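Local coordinates for protein neuraminidase (Bacteroides thetaiotaomicron, PDB 5MUL) that is probably a beta-propeller glycoside hydrolase with rhamnosidase activity, and binds beta-D-glucuronic acid in a pocket, at residues 46-51 with 95-100; 145-150 with 200-205. All blocks are in the same frame, centred on the assembly; numbering follows the deposited sequence. Where two conformers were deposited one is given.

Contact 1: 46-51 with 95-100; sequences VTHGDE and IMVDGE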
ATOM      1  N   VAL A  46      -1.936  11.808   0.814  0.50 13.59           N
ATOM      2  CA  VAL A  46      -3.151  11.554   1.575  0.50 13.51           C
ATOM      3  C   VAL A  46      -3.968  12.817   1.721  0.50 13.12           C
ATOM      4  O   VAL A  46      -3.428  13.893   2.013  0.50 13.89           O
ATOM      5  CB  VAL A  46      -2.870  10.947   2.983  0.50 14.16           C
ATOM      6  CG1 VAL A  46      -1.986  11.862   3.801  0.50 14.95           C
ATOM      7  CG2 VAL A  46      -4.182  10.638   3.704  0.50 14.93           C
ATOM      8  N   THR A  47      -5.277  12.670   1.526  1.00 12.85           N
ATOM      9  CA  THR A  47      -6.239  13.776   1.674  1.00 13.65           C
ATOM     10  C   THR A  47      -6.897  13.731   3.026  1.00 13.87           C
ATOM     11  O   THR A  47      -7.294  12.669   3.511  1.00 14.72           O
ATOM     12  CB  THR A  47      -7.300  13.739   0.557  1.00 14.36           C
ATOM     13  OG1 THR A  47      -6.666  14.070  -0.691  1.00 14.95           O
ATOM     14  CG2 THR A  47      -8.451  14.730   0.797  1.00 16.33           C
ATOM     15  N   HIS A  48      -7.015  14.895   3.634  1.00 13.81           N
ATOM     16  CA  HIS A  48      -7.819  15.105   4.827  1.00 14.79           C
ATOM     17  C   HIS A  48      -8.654  16.365   4.603  1.00 15.15           C
ATOM     18  O   HIS A  48      -8.108  17.444   4.387  1.00 15.87           O
ATOM     19  CB  HIS A  48      -6.923  15.253   6.057  1.00 16.05           C
ATOM     20  CG  HIS A  48      -7.682  15.320   7.334  1.00 17.48           C
ATOM     21  ND1 HIS A  48      -8.204  14.197   7.939  1.00 18.68           N
ATOM     22  CD2 HIS A  48      -8.022  16.371   8.117  1.00 18.04           C
ATOM     23  CE1 HIS A  48      -8.844  14.566   9.042  1.00 18.76           C
ATOM     24  NE2 HIS A  48      -8.733  15.875   9.177  1.00 20.30           N
ATOM     25  N   GLY A  49      -9.978  16.218   4.651  1.00 16.45           N
ATOM     26  CA  GLY A  49     -10.880  17.345   4.371  1.00 17.11           C
ATOM     27  C   GLY A  49     -10.664  17.820   2.943  1.00 17.25           C
ATOM     28  O   GLY A  49     -10.724  16.993   2.002  1.00 19.07           O
ATOM     29  N   ASP A  50     -10.355  19.113   2.788  1.00 17.43           N
ATOM     30  CA  ASP A  50     -10.118  19.692   1.468  1.00 18.08           C
ATOM     31  C   ASP A  50      -8.655  19.897   1.166  1.00 16.14           C
ATOM     32  O   ASP A  50      -8.304  20.646   0.244  1.00 16.69           O
ATOM     33  CB  ASP A  50     -10.900  21.011   1.304  1.00 18.80           C
ATOM     34  CG  ASP A  50     -10.400  22.129   2.173  1.00 21.37           C
ATOM     35  OD1 ASP A  50      -9.576  21.925   3.084  1.00 22.24           O
ATOM     36  OD2 ASP A  50     -10.870  23.287   1.960  1.00 24.45           O
ATOM     37  N   GLU A  51      -7.777  19.247   1.922  1.00 15.49           N
ATOM     38  CA  GLU A  51      -6.343  19.396   1.703  1.00 16.06           C
ATOM     39  C   GLU A  51      -5.699  18.069   1.403  1.00 13.84           C
ATOM     40  O   GLU A  51      -6.051  17.056   2.003  1.00 15.98           O
ATOM     41  CB  GLU A  51      -5.685  19.985   2.934  1.00 17.50           C
ATOM     42  CG  GLU A  51      -6.171  21.387   3.204  1.00 20.81           C
ATOM     43  CD  GLU A  51      -5.412  22.028   4.322  1.00 23.46           C
ATOM     44  OE1 GLU A  51      -5.327  21.393   5.389  1.00 26.99           O
ATOM     45  OE2 GLU A  51      -4.896  23.145   4.114  1.00 28.39           O
ATOM     46  N   ILE A  95       2.873   8.644   5.940  1.00 13.32           N
ATOM     47  CA  ILE A  95       2.158   9.701   6.621  1.00 12.97           C
ATOM     48  C   ILE A  95       0.667   9.399   6.683  1.00 12.79           C
ATOM     49  O   ILE A  95       0.133   8.677   5.820  1.00 14.07           O
ATOM     50  CB  ILE A  95       2.410  11.093   5.976  1.00 13.78           C
ATOM     51  CG1 ILE A  95       1.655  11.266   4.658  1.00 14.74           C
ATOM     52  CG2 ILE A  95       3.890  11.348   5.805  1.00 14.02           C
ATOM     53  CD1 ILE A  95       1.800  12.620   3.977  1.00 15.11           C
ATOM     54  N   MET A  96      -0.002   9.968   7.692  1.00 12.93           N
ATOM     55  CA  MET A  96      -1.457   9.862   7.803  1.00 13.14           C
ATOM     56  C   MET A  96      -1.929  10.988   8.693  1.00 14.44           C
ATOM     57  O   MET A  96      -1.213  11.400   9.602  1.00 15.49           O
ATOM     58  CB  MET A  96      -1.891   8.521   8.383  1.00 14.73           C
ATOM     59  CG  MET A  96      -3.372   8.226   8.348  1.00 16.17           C
ATOM     60  SD  MET A  96      -4.157   8.343   6.741  1.00 18.07           S
ATOM     61  CE  MET A  96      -3.151   7.338   5.723  1.00 20.76           C
ATOM     62  N   VAL A  97      -3.134  11.455   8.466  1.00 14.05           N
ATOM     63  CA  VAL A  97      -3.723  12.494   9.307  1.00 14.43           C
ATOM     64  C   VAL A  97      -4.781  11.846  10.168  1.00 14.02           C
ATOM     65  O   VAL A  97      -5.562  11.041   9.657  1.00 14.65           O
ATOM     66  CB  VAL A  97      -4.331  13.619   8.442  1.00 15.19           C
ATOM     67  CG1 VAL A  97      -4.927  14.700   9.325  1.00 15.75           C
ATOM     68  CG2 VAL A  97      -3.305  14.212   7.490  1.00 15.82           C
ATOM     69  N   ASP A  98      -4.796  12.173  11.462  1.00 14.06           N
ATOM     70  CA  ASP A  98      -5.809  11.662  12.392  1.00 15.43           C
ATOM     71  C   ASP A  98      -7.094  12.496  12.396  1.00 15.97           C
ATOM     72  O   ASP A  98      -7.182  13.493  11.683  1.00 16.57           O
ATOM     73  CB  ASP A  98      -5.217  11.457  13.795  1.00 14.81           C
ATOM     74  CG  ASP A  98      -4.896  12.741  14.530  1.00 15.42           C
ATOM     75  OD1 ASP A  98      -5.517  13.776  14.255  1.00 15.97           O
ATOM     76  OD2 ASP A  98      -4.049  12.671  15.424  1.00 15.41           O
ATOM     77  N   GLY A  99      -8.071  12.118  13.217  1.00 15.72           N
ATOM     78  CA  GLY A  99      -9.371  12.797  13.218  1.00 17.64           C
ATOM     79  C   GLY A  99      -9.350  14.207  13.762  1.00 18.88           C
ATOM     80  O   GLY A  99     -10.333  14.946  13.594  1.00 22.65           O
ATOM     81  N   GLU A 100      -8.277  14.564  14.441  1.00 18.00           N
ATOM     82  CA  GLU A 100      -8.074  15.938  14.918  1.00 19.02           C
ATOM     83  C   GLU A 100      -7.263  16.779  13.929  1.00 19.82           C
ATOM     84  O   GLU A 100      -7.030  17.970  14.186  1.00 21.98           O
ATOM     85  CB  GLU A 100      -7.392  15.925  16.280  1.00 20.75           C
ATOM     86  CG  GLU A 100      -8.315  15.489  17.393  1.00 22.93           C
ATOM     87  CD  GLU A 100      -7.597  15.180  18.688  1.00 23.91           C
ATOM     88  OE1 GLU A 100      -6.329  15.237  18.786  1.00 24.29           O
ATOM     89  OE2 GLU A 100      -8.342  14.862  19.646  1.00 27.20           O
TER
HETATM   90  O   HOH W   1      -9.975  17.123  11.420  1.00 30.36           O
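His48 lays its imidazole over Val97, while Val46, two residues earlier on the same strand, meets Ile95 and Met96. The segments of strands 45-48 and 92-97 run 13° apart in the same direction, and their axes approach to 7.3 Å. Each is the end strand of its own antiparallel sheet, so side chains fill the seam, as between adjacent blades of a beta-propeller.

From CB to its tip, His48 meets a changing set of partners. CB rests against CB and CG1 of Val97, and CG then stands anti to the backbone N (chi1 -174°), which brings one ring face over Val97 CG1. That methyl, Val97 CG1, lies 3.6 Å from the centroid of the His48 ring and 15° off its normal, a CH-pi contact; ND1 and CD2 touch the same methyl. CE1 comes within 3.3 Å of Asp98 O, which lies oblique to the ring. At the tip NE2 is 2.9 Å from a water in the ring plane, and this water donates to Gly99 O at 3.1 Å.

Beta-branched Val46, in the conformer given, serves two neighbours at once: its CG1 packs on Ile95 CG1 at 3.8 Å, its CG2 on Met96 SD, also at 3.8 Å. Methionine suits its place because its supple chain starts away from strand 45-48 and bends back to bring the sulfur to Val46. Tyr53 lies against both Val46 and Val97. Asp98 OD1 accepts from Glu100 N in an Asx turn that shapes the chain as it leaves the strand, and it also accepts from Tyr102 N.

The chemistry is therefore graded: branched aliphatic groups and a thioether join the blades by shape at the buried end, whereas an imidazole, able to offer a face to a methyl and a nitrogen to water, makes the passage to a single water bridge beyond the strand ends.

Contact 2: 145-150 with 200-205; sequences EFYPLT and LYVDEK. With BDP (beta-D-glucopyranuronic acid), chain B.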
ATOM      1  N   GLU A 145       3.906   1.711   8.155  1.00 11.54           N
ATOM      2  CA  GLU A 145       2.696   1.987   7.368  1.00 12.63           C
ATOM      3  C   GLU A 145       1.606   2.470   8.306  1.00 11.58           C
ATOM      4  O   GLU A 145       1.303   1.777   9.272  1.00 11.28           O
ATOM      5  CB  GLU A 145       2.162   0.719   6.673  1.00 15.71           C
ATOM      6  CG  GLU A 145       3.133  -0.113   5.815  1.00 19.53           C
ATOM      7  CD  GLU A 145       2.768  -1.602   5.554  1.00 24.25           C
ATOM      8  OE1 GLU A 145       1.724  -2.163   5.982  1.00 26.54           O
ATOM      9  OE2 GLU A 145       3.576  -2.272   4.888  1.00 28.56           O
ATOM     10  N   PHE A 146       0.956   3.600   8.018  1.00 11.77           N
ATOM     11  CA  PHE A 146      -0.242   4.037   8.716  1.00 11.41           C
ATOM     12  C   PHE A 146      -1.502   3.744   7.927  1.00 11.46           C
ATOM     13  O   PHE A 146      -1.495   3.772   6.705  1.00 12.56           O
ATOM     14  CB  PHE A 146      -0.243   5.541   8.945  1.00 11.75           C
ATOM     15  CG  PHE A 146       0.825   6.034   9.893  1.00 12.06           C
ATOM     16  CD1 PHE A 146       0.659   6.000  11.266  1.00 12.47           C
ATOM     17  CD2 PHE A 146       1.997   6.599   9.398  1.00 12.78           C
ATOM     18  CE1 PHE A 146       1.612   6.485  12.120  1.00 13.01           C
ATOM     19  CE2 PHE A 146       2.961   7.088  10.260  1.00 13.06           C
ATOM     20  CZ  PHE A 146       2.771   7.028  11.623  1.00 13.43           C
ATOM     21  N   TYR A 147      -2.595   3.574   8.652  1.00 11.24           N
ATOM     22  CA  TYR A 147      -3.919   3.436   8.064  1.00 11.65           C
ATOM     23  C   TYR A 147      -4.888   4.178   8.950  1.00 12.09           C
ATOM     24  O   TYR A 147      -4.713   4.200  10.165  1.00 12.70           O
ATOM     25  CB  TYR A 147      -4.365   1.961   7.983  1.00 11.73           C
ATOM     26  CG  TYR A 147      -3.357   1.082   7.297  1.00 12.44           C
ATOM     27  CD1 TYR A 147      -2.275   0.546   8.002  1.00 12.78           C
ATOM     28  CD2 TYR A 147      -3.426   0.849   5.938  1.00 13.57           C
ATOM     29  CE1 TYR A 147      -1.327  -0.217   7.336  1.00 13.91           C
ATOM     30  CE2 TYR A 147      -2.479   0.097   5.295  1.00 15.39           C
ATOM     31  CZ  TYR A 147      -1.452  -0.425   6.011  1.00 15.17           C
ATOM     32  OH  TYR A 147      -0.497  -1.200   5.331  1.00 20.13           O
ATOM     33  N   PRO A 148      -5.965   4.740   8.396  1.00 13.00           N
ATOM     34  CA  PRO A 148      -7.012   5.317   9.226  1.00 13.87           C
ATOM     35  C   PRO A 148      -7.926   4.231   9.797  1.00 14.84           C
ATOM     36  O   PRO A 148      -8.011   3.144   9.224  1.00 19.13           O
ATOM     37  CB  PRO A 148      -7.815   6.115   8.210  1.00 14.88           C
ATOM     38  CG  PRO A 148      -7.739   5.277   6.983  1.00 15.63           C
ATOM     39  CD  PRO A 148      -6.328   4.766   6.964  1.00 14.31           C
ATOM     40  N   LEU A 149      -8.544   4.490  10.937  1.00 13.41           N
ATOM     41  CA  LEU A 149      -9.568   3.634  11.509  1.00 13.74           C
ATOM     42  C   LEU A 149     -10.800   4.499  11.745  1.00 14.96           C
ATOM     43  O   LEU A 149     -10.724   5.722  11.696  1.00 15.56           O
ATOM     44  CB  LEU A 149      -9.103   3.014  12.829  1.00 13.64           C
ATOM     45  CG  LEU A 149      -7.904   2.054  12.759  1.00 13.90           C
ATOM     46  CD1 LEU A 149      -7.480   1.645  14.167  1.00 14.32           C
ATOM     47  CD2 LEU A 149      -8.212   0.821  11.919  1.00 14.21           C
ATOM     48  N   THR A 150     -11.892   3.867  12.114  1.00 15.70           N
ATOM     49  CA  THR A 150     -13.123   4.585  12.370  0.70 17.45           C
ATOM     50  C   THR A 150     -12.956   5.652  13.420  1.00 18.03           C
ATOM     51  O   THR A 150     -12.179   5.499  14.389  1.00 17.53           O
ATOM     52  CB  THR A 150     -14.197   3.630  12.876  0.70 18.79           C
ATOM     53  OG1 THR A 150     -13.726   2.939  14.035  0.70 25.12           O
ATOM     54  CG2 THR A 150     -14.588   2.684  11.775  0.70 17.96           C
ATOM     55  N   LEU A 200      -2.155  -4.282   3.554  1.00 11.20           N
ATOM     56  CA  LEU A 200      -3.405  -4.058   4.293  1.00 11.02           C
ATOM     57  C   LEU A 200      -4.226  -2.950   3.676  1.00 11.02           C
ATOM     58  O   LEU A 200      -3.737  -2.133   2.861  1.00 11.43           O
ATOM     59  CB  LEU A 200      -3.163  -3.727   5.771  1.00 12.18           C
ATOM     60  CG  LEU A 200      -2.477  -4.798   6.634  1.00 12.16           C
ATOM     61  CD1 LEU A 200      -0.959  -4.620   6.625  1.00 13.74           C
ATOM     62  CD2 LEU A 200      -2.982  -4.723   8.056  1.00 13.58           C
ATOM     63  N   TYR A 201      -5.499  -2.921   4.031  1.00 10.47           N
ATOM     64  CA  TYR A 201      -6.405  -1.840   3.617  1.00 11.04           C
ATOM     65  C   TYR A 201      -7.496  -1.752   4.625  1.00 10.57           C
ATOM     66  O   TYR A 201      -8.028  -2.795   5.039  1.00 11.90           O
ATOM     67  CB  TYR A 201      -7.010  -2.189   2.278  1.00 12.25           C
ATOM     68  CG  TYR A 201      -7.816  -1.102   1.646  1.00 12.84           C
ATOM     69  CD1 TYR A 201      -7.175  -0.042   1.019  1.00 13.34           C
ATOM     70  CD2 TYR A 201      -9.206  -1.126   1.649  1.00 13.25           C
ATOM     71  CE1 TYR A 201      -7.885   0.969   0.390  1.00 15.02           C
ATOM     72  CE2 TYR A 201      -9.944  -0.089   1.027  1.00 13.54           C
ATOM     73  CZ  TYR A 201      -9.249   0.927   0.427  1.00 14.38           C
ATOM     74  OH  TYR A 201      -9.933   1.943  -0.253  1.00 17.62           O
ATOM     75  N   VAL A 202      -7.860  -0.547   5.055  1.00 10.80           N
ATOM     76  CA  VAL A 202      -8.996  -0.328   5.934  1.00 11.24           C
ATOM     77  C   VAL A 202     -10.140   0.188   5.044  1.00 12.29           C
ATOM     78  O   VAL A 202     -10.007   1.221   4.355  1.00 12.74           O
ATOM     79  CB  VAL A 202      -8.679   0.610   7.098  1.00 11.54           C
ATOM     80  CG1 VAL A 202      -9.914   0.813   7.974  1.00 12.18           C
ATOM     81  CG2 VAL A 202      -7.509   0.067   7.882  1.00 11.78           C
ATOM     82  N   ASP A 203     -11.251  -0.549   5.002  1.00 11.83           N
ATOM     83  CA  ASP A 203     -12.339  -0.236   4.105  1.00 12.27           C
ATOM     84  C   ASP A 203     -13.208   0.877   4.660  1.00 13.96           C
ATOM     85  O   ASP A 203     -12.987   1.399   5.755  1.00 13.36           O
ATOM     86  CB  ASP A 203     -13.086  -1.509   3.667  1.00 12.47           C
ATOM     87  CG  ASP A 203     -13.968  -2.113   4.713  1.00 12.42           C
ATOM     88  OD1 ASP A 203     -14.317  -1.460   5.722  1.00 12.31           O
ATOM     89  OD2 ASP A 203     -14.319  -3.307   4.504  1.00 13.46           O
ATOM     90  N   GLU A 204     -14.224   1.241   3.876  1.00 14.63           N
ATOM     91  CA  GLU A 204     -15.073   2.356   4.203  1.00 16.84           C
ATOM     92  C   GLU A 204     -15.982   2.070   5.390  1.00 16.68           C
ATOM     93  O   GLU A 204     -16.571   2.998   5.962  1.00 20.42           O
ATOM     94  CB  GLU A 204     -15.838   2.778   2.915  1.00 18.42           C
ATOM     95  CG  GLU A 204     -14.855   3.296   1.817  1.00 20.58           C
ATOM     96  CD  GLU A 204     -15.353   3.314   0.365  1.00 24.20           C
ATOM     97  OE1 GLU A 204     -16.552   3.645   0.195  1.00 24.60           O
ATOM     98  OE2 GLU A 204     -14.581   3.041  -0.621  1.00 24.86           O
ATOM     99  N   LYS A 205     -16.060   0.812   5.834  1.00 16.35           N
ATOM    100  CA  LYS A 205     -16.798   0.417   7.025  1.00 17.09           C
ATOM    101  C   LYS A 205     -15.894   0.214   8.232  1.00 15.69           C
ATOM    102  O   LYS A 205     -16.366  -0.146   9.314  1.00 18.07           O
ATOM    103  CB  LYS A 205     -17.544  -0.901   6.765  1.00 20.46           C
ATOM    104  CG  LYS A 205     -18.653  -0.799   5.727  1.00 24.78           C
ATOM    105  CD  LYS A 205     -19.863  -0.079   6.307  1.00 28.69           C
ATOM    106  CE  LYS A 205     -21.087  -0.234   5.435  1.00 32.08           C
ATOM    107  NZ  LYS A 205     -22.154   0.668   5.923  1.00 35.04           N
TER
HETATM  108  C1  BDP B 501     -12.070   4.436   8.341  1.00 21.89           C
HETATM  109  C2  BDP B 501     -12.103   4.749   6.853  1.00 21.58           C
HETATM  110  C3  BDP B 501     -11.448   6.112   6.636  1.00 21.53           C
HETATM  111  C4  BDP B 501     -12.062   7.163   7.575  1.00 21.65           C
HETATM  112  C5  BDP B 501     -11.972   6.717   9.018  1.00 21.50           C
HETATM  113  C6  BDP B 501     -12.559   7.728   9.963  1.00 23.94           C
HETATM  114  O2  BDP B 501     -11.385   3.768   6.085  1.00 19.51           O
HETATM  115  O3  BDP B 501     -11.571   6.483   5.268  1.00 21.71           O
HETATM  116  O4  BDP B 501     -11.359   8.392   7.417  1.00 24.17           O
HETATM  117  O5  BDP B 501     -12.696   5.495   9.104  1.00 20.88           O
HETATM  118  O6A BDP B 501     -13.803   7.801  10.060  1.00 26.22           O
HETATM  119  O1  BDP B 501     -12.798   3.228   8.566  1.00 23.45           O
HETATM  120  O6B BDP B 501     -11.785   8.460  10.616  1.00 23.22           O
HETATM  121  O   HOH W   2      -0.182  -2.187   2.905  1.00 20.38           O
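Val202 drives both its methyls against Pro148 O, CG1 at 3.3 Å and CG2 at 3.4 Å; that oxygen is buried here without a polar partner. This is the tight part of the contact. Val202 CG2 also meets Tyr147 CB at 3.7 Å, and the tyrosine ring crosses Leu200 at about a right angle, with CZ 3.7 Å from Leu200 CB. Placed beside the backbone N (chi1 -53°), the ring carries its hydroxyl back to Glu145, donating to OE1 at 2.5 Å from above the carboxylate plane. The same hydroxyl receives a water at 2.6 Å, and Leu200 N donates to that water. A phenylalanine in place of Tyr147 would probably leave Glu145 OE1 and this water without their shared partner.

Towards Thr150 and Lys205 the segments part, and Lys205 is exposed. Here glucuronic acid fits in, its O2 donating to Asp203 O at 2.9 Å while Pro148 CG packs on its C3. Strand 154-160 pairs beside strand 144-148, its Leu155 and Val157 touching Tyr147; strand 208-215 pairs beside 195-202 and touches Leu200, and helix 388-394 adds Glu389 and Lys392 to the sugar pocket.

How the contacts relate
Both segments of contact 1 precede those of contact 2 in the sequence, and the centres of the two contacts lie about 13 Å apart, on the same side of the chain's centre. Strands 45-48, 92-97, 144-148 and 195-202 each edge a separate antiparallel sheet, and in that order they stand side by side, consistent with inner strands of successive propeller blades. The middle seam joins the contacts directly: Met96 CB packs on Phe146 CB at 3.5 Å. Helix 388-394 lies beside both, its Glu389 near Val46 and Pro148. Contact 2 lines the glucuronic acid site itself; contact 1 flanks it, and Gly99 shares a backbone hydrogen bond with the sugar-binding Gly152.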